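Local coordinates for pectate lyase (Bacillus, PDB 3VMV), which probably cleaves polygalacturonate, the backbone of pectin, by beta-elimination, as a secreted family 1 polysaccharide lyase built on a parallel beta-helix, at residues Asp228-Ser233 with Asp247-Gly252; Thr258-Gly263 with Ser290-Thr295; Tyr276-Gly281 with Asn297-Tyr302. All coordinates share one frame; numbering follows the deposited sequence.

All three contacts lie toward one end of the parallel beta-helix. Contact 1 is partly buried and joins the start and the end of one turn of the coil. Contact 2 is a surface contact between two loops, with its centre about 10 Å from that of contact 1. Contact 3 is also partly buried and fixes a loop to the strand 276-280. Lys262 ties contacts 1 and 2 together through a salt bridge to Asp228. Residues 290-295 and 297-302 belong to the same long loop, so contacts 2 and 3 hold successive parts of it. The chemistry differs: backbone bonding and methyl packing in contact 1, rings and aliphatic groups in contact 2, a side-chain amide in contact 3.

Contact 1. Residues Asp228-Ser233 with Asp247-Gly252; sequences DTAINS and DNVGSG
Asp228 meets Gly250 and Ser251 through its backbone carbonyl. Ser251 N donates to Asp228 O at 3.2 Å, with an angle of 151° at the hydrogen. The donor is tilted 30° from the carbonyl plane. The same oxygen takes a CA-H...O contact from Gly250 CA at 3.3 Å. Two adjacent residues thus share one acceptor. A CB on Gly250 would collide with the carbonyl oxygen of Val249, so glycine is called for.

Val249 can be followed outward. Its CB carries two methyl groups. CG1 stands anti to the backbone N (chi1 174°), and this turns it to Ala230, whose CB it meets at 3.7 Å. CG2 lies beside the backbone N, on another branch, and has no part in this meeting. The Val249 side chain also packs on Phe223 and Ile226 of strand 222-226, so the methyl pair belongs to the buried interior of the coil.

Asp228 sets its CB away from 247-252, yet its carboxylate reaches Ser251 through water. Water 1 lies 2.7 Å from Ser251 OG and gives a weak bond of 3.3 Å to Asp228 OD1. The stronger partners of the carboxylate are Tyr269 OH, bonded to OD2, and Lys262 NZ, in a salt bridge with OD1.

The segments lead into strand 231-234 and out of strand 245-249, the first and last strands of one turn of the parallel beta-helix, so the contact closes that turn. The chemistry implies a join made by backbone polarity and methyl packing, while the charge of Asp228 is probably balanced mainly by Lys262.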
loop_
_atom_site.group_PDB
_atom_site.type_symbol
_atom_site.label_atom_id
_atom_site.label_comp_id
_atom_site.label_asym_id
_atom_site.label_seq_id
_atom_site.Cartn_x
_atom_site.Cartn_y
_atom_site.Cartn_z
ATOM N N ASP A 228 10.898 -4.681 -14.398
ATOM C CA ASP A 228 12.254 -4.274 -14.050
ATOM C C ASP A 228 12.734 -4.907 -12.736
ATOM O O ASP A 228 13.627 -5.768 -12.754
ATOM C CB ASP A 228 12.389 -2.750 -14.072
ATOM C CG ASP A 228 13.814 -2.311 -14.391
ATOM O OD1 ASP A 228 14.356 -2.692 -15.452
ATOM O OD2 ASP A 228 14.394 -1.579 -13.580
ATOM N N THR A 229 12.190 -4.471 -11.607
ATOM C CA THR A 229 12.534 -5.064 -10.305
ATOM C C THR A 229 11.310 -5.057 -9.391
ATOM O O THR A 229 10.364 -4.282 -9.577
ATOM C CB THR A 229 13.634 -4.275 -9.580
ATOM O OG1 THR A 229 13.215 -2.935 -9.385
ATOM C CG2 THR A 229 14.950 -4.248 -10.430
ATOM N N ALA A 230 11.357 -5.886 -8.343
ATOM C CA ALA A 230 10.267 -5.880 -7.376
ATOM C C ALA A 230 10.661 -5.252 -6.057
ATOM O O ALA A 230 10.633 -4.026 -5.922
ATOM C CB ALA A 230 9.735 -7.334 -7.164
ATOM N N ILE A 231 11.071 -6.044 -5.086
ATOM C CA ILE A 231 11.411 -5.478 -3.748
ATOM C C ILE A 231 12.788 -4.808 -3.752
ATOM O O ILE A 231 13.792 -5.450 -4.076
ATOM C CB ILE A 231 11.426 -6.609 -2.724
ATOM C CG1 ILE A 231 10.093 -7.351 -2.707
ATOM C CG2 ILE A 231 11.748 -6.047 -1.310
ATOM C CD1 ILE A 231 10.161 -8.675 -1.953
ATOM N N ASN A 232 12.824 -3.501 -3.433
ATOM C CA ASN A 232 14.057 -2.753 -3.476
ATOM C C ASN A 232 14.318 -2.265 -2.070
ATOM O O ASN A 232 13.647 -1.367 -1.612
ATOM C CB ASN A 232 13.905 -1.579 -4.437
ATOM C CG ASN A 232 15.212 -0.801 -4.620
ATOM O OD1 ASN A 232 16.255 -1.160 -4.068
ATOM N ND2 ASN A 232 15.166 0.265 -5.453
ATOM N N SER A 233 15.303 -2.876 -1.400
ATOM C CA SER A 233 15.580 -2.571 -0.013
ATOM C C SER A 233 16.806 -1.683 0.102
ATOM O O SER A 233 17.913 -2.090 -0.303
ATOM C CB SER A 233 15.791 -3.894 0.752
ATOM O OG SER A 233 15.921 -3.673 2.149
ATOM N N ASP A 247 6.509 -15.104 -10.311
ATOM C CA ASP A 247 6.523 -15.664 -11.657
ATOM C C ASP A 247 6.950 -14.536 -12.590
ATOM O O ASP A 247 6.236 -13.526 -12.693
ATOM C CB ASP A 247 5.104 -16.133 -12.016
ATOM C CG ASP A 247 4.963 -16.590 -13.481
ATOM O OD1 ASP A 247 3.845 -16.965 -13.848
ATOM O OD2 ASP A 247 5.936 -16.616 -14.254
ATOM N N ASN A 248 8.082 -14.722 -13.277
ATOM C CA ASN A 248 8.525 -13.792 -14.312
ATOM C C ASN A 248 8.741 -12.429 -13.707
ATOM O O ASN A 248 8.177 -11.421 -14.182
ATOM C CB ASN A 248 7.510 -13.725 -15.460
ATOM C CG ASN A 248 8.026 -12.932 -16.653
ATOM O OD1 ASN A 248 7.234 -12.326 -17.399
ATOM N ND2 ASN A 248 9.326 -12.919 -16.839
ATOM N N VAL A 249 9.546 -12.394 -12.646
ATOM C CA VAL A 249 9.820 -11.155 -11.912
ATOM C C VAL A 249 11.255 -10.695 -12.037
ATOM O O VAL A 249 12.184 -11.357 -11.574
ATOM C CB VAL A 249 9.524 -11.360 -10.432
ATOM C CG1 VAL A 249 9.919 -10.131 -9.561
ATOM C CG2 VAL A 249 8.029 -11.630 -10.239
ATOM N N GLY A 250 11.434 -9.542 -12.672
ATOM C CA GLY A 250 12.744 -8.934 -12.779
ATOM C C GLY A 250 13.413 -9.229 -14.089
ATOM O O GLY A 250 13.273 -10.333 -14.626
ATOM N N SER A 251 14.192 -8.268 -14.600
ATOM C CA SER A 251 14.824 -8.483 -15.919
ATOM C C SER A 251 16.071 -9.368 -15.945
ATOM O O SER A 251 16.437 -9.859 -17.010
ATOM C CB SER A 251 15.173 -7.138 -16.573
ATOM O OG SER A 251 16.346 -6.595 -15.953
ATOM N N GLY A 252 16.714 -9.558 -14.791
ATOM C CA GLY A 252 17.952 -10.312 -14.723
ATOM C C GLY A 252 19.188 -9.525 -15.142
ATOM O O GLY A 252 20.303 -10.007 -15.025
HETATM O O HOH W 1 16.580 -4.271 -17.344
#

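Contact 2. Residues Thr258-Gly263 with Ser290-Thr295; sequences TGFIKG and SHLNST
Ile261 lies over one face of the His291 imidazole. Its CB sits 4.0 Å from the ring centroid, 18° off the normal, in a CH-pi contact. CG2 reaches the CE1 and NE2 side of the ring, and CD1 comes to 3.7 Å from His291 CG. Phe260 CE2 lies at the imidazole edge, 4.0 Å from His291 CD2. The same CE2 meets Leu292 CD2 at 4.1 Å, at the edge of the phenyl ring.

Leu292 CG lies over the opposite imidazole face, 3.6 Å above the plane and toward the rim, so both faces have an aliphatic neighbour. Water 2 lies in the ring plane, 2.9 Å from His291 NE2, and donates to Ile261 O at 2.8 Å. His291 CG, between the backbone N and the carbonyl carbon (chi1 60°), sets the imidazole against Ile261. Replacing His291 with an alanine would probably leave Ile261 without its flat partner and water 2 without its imidazole anchor.

Farther out, Phe260 N bonds to Thr258 OG1 at 3.2 Å, closing an ST turn. The phenyl ring also meets Phe268 and Trp277, with planes close to perpendicular. Leu292 leans on Leu279 of strand 276-280. Segment 258-263 leads from strand 245-249 to strand 265-266; 290-295 follows strand 283-285 on the way to helix 309-319. Both pack at the surface by the last turn of the parallel beta-helix characteristic of family 1 pectate lyases.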
loop_
_atom_site.group_PDB
_atom_site.type_symbol
_atom_site.label_atom_id
_atom_site.label_comp_id
_atom_site.label_asym_id
_atom_site.label_seq_id
_atom_site.Cartn_x
_atom_site.Cartn_y
_atom_site.Cartn_z
ATOM N N THR A 258 23.770 0.162 -9.022
ATOM C CA THR A 258 24.288 -0.641 -7.911
ATOM C C THR A 258 24.953 -1.942 -8.352
ATOM O O THR A 258 25.602 -2.640 -7.542
ATOM C CB THR A 258 23.127 -1.083 -6.970
ATOM O OG1 THR A 258 22.258 -1.959 -7.707
ATOM C CG2 THR A 258 22.333 0.103 -6.457
ATOM N N GLY A 259 24.764 -2.307 -9.617
ATOM C CA GLY A 259 25.325 -3.525 -10.159
ATOM C C GLY A 259 24.540 -4.765 -9.774
ATOM O O GLY A 259 24.881 -5.875 -10.211
ATOM N N PHE A 260 23.463 -4.583 -9.002
ATOM C CA PHE A 260 22.731 -5.732 -8.487
ATOM C C PHE A 260 21.886 -6.368 -9.607
ATOM O O PHE A 260 21.278 -5.662 -10.431
ATOM C CB PHE A 260 21.834 -5.277 -7.320
ATOM C CG PHE A 260 21.539 -6.349 -6.300
ATOM C CD1 PHE A 260 22.168 -6.329 -5.062
ATOM C CD2 PHE A 260 20.594 -7.341 -6.553
ATOM C CE1 PHE A 260 21.910 -7.305 -4.111
ATOM C CE2 PHE A 260 20.342 -8.341 -5.605
ATOM C CZ PHE A 260 21.019 -8.325 -4.380
ATOM N N ILE A 261 21.824 -7.687 -9.644
ATOM C CA ILE A 261 20.973 -8.358 -10.625
ATOM C C ILE A 261 19.503 -8.004 -10.423
ATOM O O ILE A 261 18.967 -8.230 -9.355
ATOM C CB ILE A 261 21.150 -9.900 -10.523
ATOM C CG1 ILE A 261 22.572 -10.272 -10.945
ATOM C CG2 ILE A 261 20.089 -10.630 -11.357
ATOM C CD1 ILE A 261 22.901 -11.728 -10.703
ATOM N N LYS A 262 18.859 -7.478 -11.468
ATOM C CA LYS A 262 17.463 -7.038 -11.351
ATOM C C LYS A 262 16.517 -8.224 -11.226
ATOM O O LYS A 262 16.497 -9.096 -12.079
ATOM C CB LYS A 262 17.081 -6.183 -12.551
ATOM C CG LYS A 262 17.678 -4.784 -12.487
ATOM C CD LYS A 262 17.414 -4.050 -13.785
ATOM C CE LYS A 262 17.573 -2.560 -13.656
ATOM N NZ LYS A 262 17.129 -2.016 -14.991
ATOM N N GLY A 263 15.765 -8.263 -10.136
ATOM C CA GLY A 263 15.032 -9.474 -9.795
ATOM C C GLY A 263 14.032 -9.197 -8.695
ATOM O O GLY A 263 13.538 -8.085 -8.530
ATOM N N SER A 290 19.146 -17.410 -7.922
ATOM C CA SER A 290 20.291 -18.184 -7.394
ATOM C C SER A 290 21.409 -17.334 -6.784
ATOM O O SER A 290 22.216 -17.817 -5.985
ATOM C CB SER A 290 20.830 -19.119 -8.471
ATOM O OG SER A 290 21.444 -18.378 -9.513
ATOM N N HIS A 291 21.435 -16.061 -7.138
ATOM C CA HIS A 291 22.432 -15.126 -6.653
ATOM C C HIS A 291 22.126 -14.598 -5.274
ATOM O O HIS A 291 22.963 -13.894 -4.678
ATOM C CB HIS A 291 22.504 -13.939 -7.614
ATOM C CG HIS A 291 21.218 -13.199 -7.742
ATOM N ND1 HIS A 291 20.142 -13.712 -8.440
ATOM C CD2 HIS A 291 20.815 -12.013 -7.235
ATOM C CE1 HIS A 291 19.136 -12.871 -8.364
ATOM N NE2 HIS A 291 19.515 -11.821 -7.648
ATOM N N LEU A 292 20.918 -14.877 -4.779
ATOM C CA LEU A 292 20.436 -14.311 -3.500
ATOM C C LEU A 292 20.882 -15.077 -2.238
ATOM O O LEU A 292 20.936 -16.327 -2.223
ATOM C CB LEU A 292 18.917 -14.256 -3.499
ATOM C CG LEU A 292 18.366 -13.310 -4.545
ATOM C CD1 LEU A 292 16.817 -13.481 -4.619
ATOM C CD2 LEU A 292 18.744 -11.877 -4.195
ATOM N N ASN A 293 21.206 -14.306 -1.205
ATOM C CA ASN A 293 21.477 -14.797 0.130
ATOM C C ASN A 293 20.661 -13.956 1.098
ATOM O O ASN A 293 20.397 -12.785 0.808
ATOM C CB ASN A 293 22.970 -14.568 0.504
ATOM C CG ASN A 293 23.960 -15.269 -0.433
ATOM O OD1 ASN A 293 23.976 -16.475 -0.509
ATOM N ND2 ASN A 293 24.790 -14.494 -1.138
ATOM N N SER A 294 20.234 -14.533 2.221
ATOM C CA SER A 294 19.653 -13.730 3.294
ATOM C C SER A 294 20.733 -12.888 3.941
ATOM O O SER A 294 21.820 -13.365 4.238
ATOM C CB SER A 294 18.977 -14.594 4.363
ATOM O OG SER A 294 17.785 -15.201 3.876
ATOM N N THR A 295 20.439 -11.613 4.114
ATOM C CA THR A 295 21.425 -10.692 4.654
ATOM C C THR A 295 21.005 -10.136 6.017
ATOM O O THR A 295 21.693 -9.296 6.571
ATOM C CB THR A 295 21.743 -9.517 3.657
ATOM O OG1 THR A 295 20.574 -8.679 3.498
ATOM C CG2 THR A 295 22.143 -10.086 2.296
HETATM O O HOH W 2 17.512 -9.762 -7.567
#

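Contact 3. Residues Tyr276-Gly281 with Asn297-Tyr302; sequences YWNLRG and NFTPPY
A parallel beta-helix forms the body of this pectate lyase, and here its strand 276-280 receives part of the long loop that leads to helix 309-319. Asn278 of the strand carries the contact. Its CB is directed toward 297-302, and its direct bond is to the main chain there. Asn278 ND2 donates to Phe298 O at 2.9 Å. The bond is almost straight, with 176° at the hydrogen. The acceptor lies in the plane of the Asn278 amide, but the donor stands above the carbonyl plane of Phe298, 51° out of it. The amide therefore uses its N-H squarely, while the donor is not on a lone pair of the carbonyl.

With CG anti to the backbone N (chi1 180°), the Asn278 side chain extends from the strand to this carbonyl. Its other end is tied by solvent. Water 3 donates to Asn278 OD1 at 2.9 Å and accepts from Asn297 ND2 at 3.1 Å. Both ends of the amide are thus engaged, which is likely to fix its rotation.

The nearest CA atoms of the two segments are those of Asn278 and Asn297, 5.8 Å apart. The Phe298 ring leads away from the strand and packs on Arg238 and Asp215 of neighbouring strands and on Tyr7. Trp277, next to Asn278, turns the other way, and its backbone bonds with Thr295 and Thr296 hold the loop just before this segment. Farther along, Tyr302 OH bonds to His217 and Thr195. Within the loop, Thr299 OG1 gives a weak bond of 3.3 Å to Asn297 O, and the same hydroxyl oxygen lies 4.1 Å from Asn278 ND2.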
loop_
_atom_site.group_PDB
_atom_site.type_symbol
_atom_site.label_atom_id
_atom_site.label_comp_id
_atom_site.label_asym_id
_atom_site.label_seq_id
_atom_site.Cartn_x
_atom_site.Cartn_y
_atom_site.Cartn_z
ATOM N N TYR A 276 18.504 -4.593 3.676
ATOM C CA TYR A 276 18.721 -6.006 3.958
ATOM C C TYR A 276 17.447 -6.803 3.675
ATOM O O TYR A 276 16.328 -6.233 3.601
ATOM C CB TYR A 276 19.059 -6.172 5.435
ATOM C CG TYR A 276 20.292 -5.459 5.912
ATOM C CD1 TYR A 276 21.525 -6.093 5.909
ATOM C CD2 TYR A 276 20.209 -4.154 6.367
ATOM C CE1 TYR A 276 22.645 -5.441 6.382
ATOM C CE2 TYR A 276 21.315 -3.495 6.822
ATOM C CZ TYR A 276 22.531 -4.145 6.820
ATOM O OH TYR A 276 23.673 -3.510 7.290
ATOM N N TRP A 277 17.577 -8.127 3.611
ATOM C CA TRP A 277 16.399 -8.985 3.319
ATOM C C TRP A 277 16.629 -10.335 3.969
ATOM O O TRP A 277 17.764 -10.874 3.975
ATOM C CB TRP A 277 16.156 -9.151 1.806
ATOM C CG TRP A 277 17.454 -9.301 0.995
ATOM C CD1 TRP A 277 18.149 -10.458 0.716
ATOM C CD2 TRP A 277 18.184 -8.234 0.374
ATOM N NE1 TRP A 277 19.261 -10.170 -0.046
ATOM C CE2 TRP A 277 19.326 -8.808 -0.245
ATOM C CE3 TRP A 277 18.001 -6.844 0.320
ATOM C CZ2 TRP A 277 20.274 -8.040 -0.940
ATOM C CZ3 TRP A 277 18.942 -6.068 -0.369
ATOM C CH2 TRP A 277 20.065 -6.666 -0.986
ATOM N N ASN A 278 15.569 -10.884 4.527
ATOM C CA ASN A 278 15.615 -12.230 5.084
ATOM C C ASN A 278 14.666 -13.052 4.206
ATOM O O ASN A 278 13.487 -12.700 4.096
ATOM C CB ASN A 278 15.147 -12.154 6.531
ATOM C CG ASN A 278 15.151 -13.500 7.204
ATOM O OD1 ASN A 278 15.630 -14.490 6.630
ATOM N ND2 ASN A 278 14.636 -13.555 8.430
ATOM N N LEU A 279 15.166 -14.105 3.569
ATOM C CA LEU A 279 14.381 -14.850 2.592
ATOM C C LEU A 279 14.076 -16.221 3.162
ATOM O O LEU A 279 14.985 -16.953 3.564
ATOM C CB LEU A 279 15.197 -15.009 1.301
ATOM C CG LEU A 279 15.825 -13.699 0.778
ATOM C CD1 LEU A 279 16.630 -13.912 -0.520
ATOM C CD2 LEU A 279 14.806 -12.617 0.565
ATOM N N ARG A 280 12.805 -16.598 3.144
ATOM C CA ARG A 280 12.439 -17.951 3.540
ATOM C C ARG A 280 11.219 -18.441 2.778
ATOM O O ARG A 280 10.189 -17.725 2.691
ATOM C CB ARG A 280 12.139 -17.924 5.027
ATOM C CG ARG A 280 11.649 -19.192 5.626
ATOM C CD ARG A 280 11.536 -18.961 7.142
ATOM N NE ARG A 280 10.890 -20.063 7.864
ATOM C CZ ARG A 280 11.514 -21.169 8.265
ATOM N NH1 ARG A 280 12.804 -21.345 7.998
ATOM N NH2 ARG A 280 10.842 -22.113 8.917
ATOM N N GLY A 281 11.293 -19.638 2.205
ATOM C CA GLY A 281 10.071 -20.257 1.698
ATOM C C GLY A 281 9.473 -19.705 0.431
ATOM O O GLY A 281 8.376 -20.117 0.056
ATOM N N ASN A 297 18.605 -11.476 9.786
ATOM C CA ASN A 297 17.749 -12.429 10.493
ATOM C C ASN A 297 16.419 -11.804 10.918
ATOM O O ASN A 297 15.620 -12.462 11.608
ATOM C CB ASN A 297 18.435 -12.935 11.761
ATOM C CG ASN A 297 19.721 -13.657 11.485
ATOM O OD1 ASN A 297 20.766 -13.356 12.087
ATOM N ND2 ASN A 297 19.663 -14.621 10.582
ATOM N N PHE A 298 16.179 -10.547 10.529
ATOM C CA PHE A 298 14.945 -9.835 10.903
ATOM C C PHE A 298 13.674 -10.676 10.701
ATOM O O PHE A 298 13.412 -11.190 9.600
ATOM C CB PHE A 298 14.799 -8.531 10.122
ATOM C CG PHE A 298 13.466 -7.875 10.328
ATOM C CD1 PHE A 298 13.138 -7.282 11.525
ATOM C CD2 PHE A 298 12.512 -7.950 9.327
ATOM C CE1 PHE A 298 11.866 -6.707 11.713
ATOM C CE2 PHE A 298 11.260 -7.386 9.506
ATOM C CZ PHE A 298 10.930 -6.768 10.701
ATOM N N THR A 299 12.908 -10.803 11.794
ATOM C CA THR A 299 11.550 -11.361 11.827
ATOM C C THR A 299 10.678 -10.353 12.602
ATOM O O THR A 299 11.142 -9.735 13.573
ATOM C CB THR A 299 11.659 -12.693 12.621
ATOM O OG1 THR A 299 12.534 -13.586 11.899
ATOM C CG2 THR A 299 10.354 -13.356 12.793
ATOM N N PRO A 300 9.399 -10.183 12.199
ATOM C CA PRO A 300 8.579 -9.153 12.822
ATOM C C PRO A 300 8.075 -9.598 14.199
ATOM O O PRO A 300 7.964 -10.791 14.513
ATOM C CB PRO A 300 7.404 -8.996 11.839
ATOM C CG PRO A 300 7.270 -10.410 11.226
ATOM C CD PRO A 300 8.694 -10.873 11.099
ATOM N N PRO A 301 7.763 -8.625 15.026
ATOM C CA PRO A 301 7.415 -8.853 16.428
ATOM C C PRO A 301 5.969 -9.192 16.686
ATOM O O PRO A 301 5.472 -8.784 17.721
ATOM C CB PRO A 301 7.754 -7.508 17.067
ATOM C CG PRO A 301 7.471 -6.520 15.983
ATOM C CD PRO A 301 7.875 -7.192 14.704
ATOM N N TYR A 302 5.280 -9.894 15.797
ATOM C CA TYR A 302 3.882 -10.178 16.031
ATOM C C TYR A 302 3.566 -11.625 15.649
ATOM O O TYR A 302 4.322 -12.248 14.911
ATOM C CB TYR A 302 2.956 -9.201 15.256
ATOM C CG TYR A 302 3.274 -9.056 13.765
ATOM C CD1 TYR A 302 3.071 -10.114 12.878
ATOM C CD2 TYR A 302 3.808 -7.871 13.256
ATOM C CE1 TYR A 302 3.360 -9.990 11.522
ATOM C CE2 TYR A 302 4.095 -7.754 11.881
ATOM C CZ TYR A 302 3.855 -8.792 11.040
ATOM O OH TYR A 302 4.135 -8.639 9.690
HETATM O O HOH W 3 18.113 -15.242 7.988
#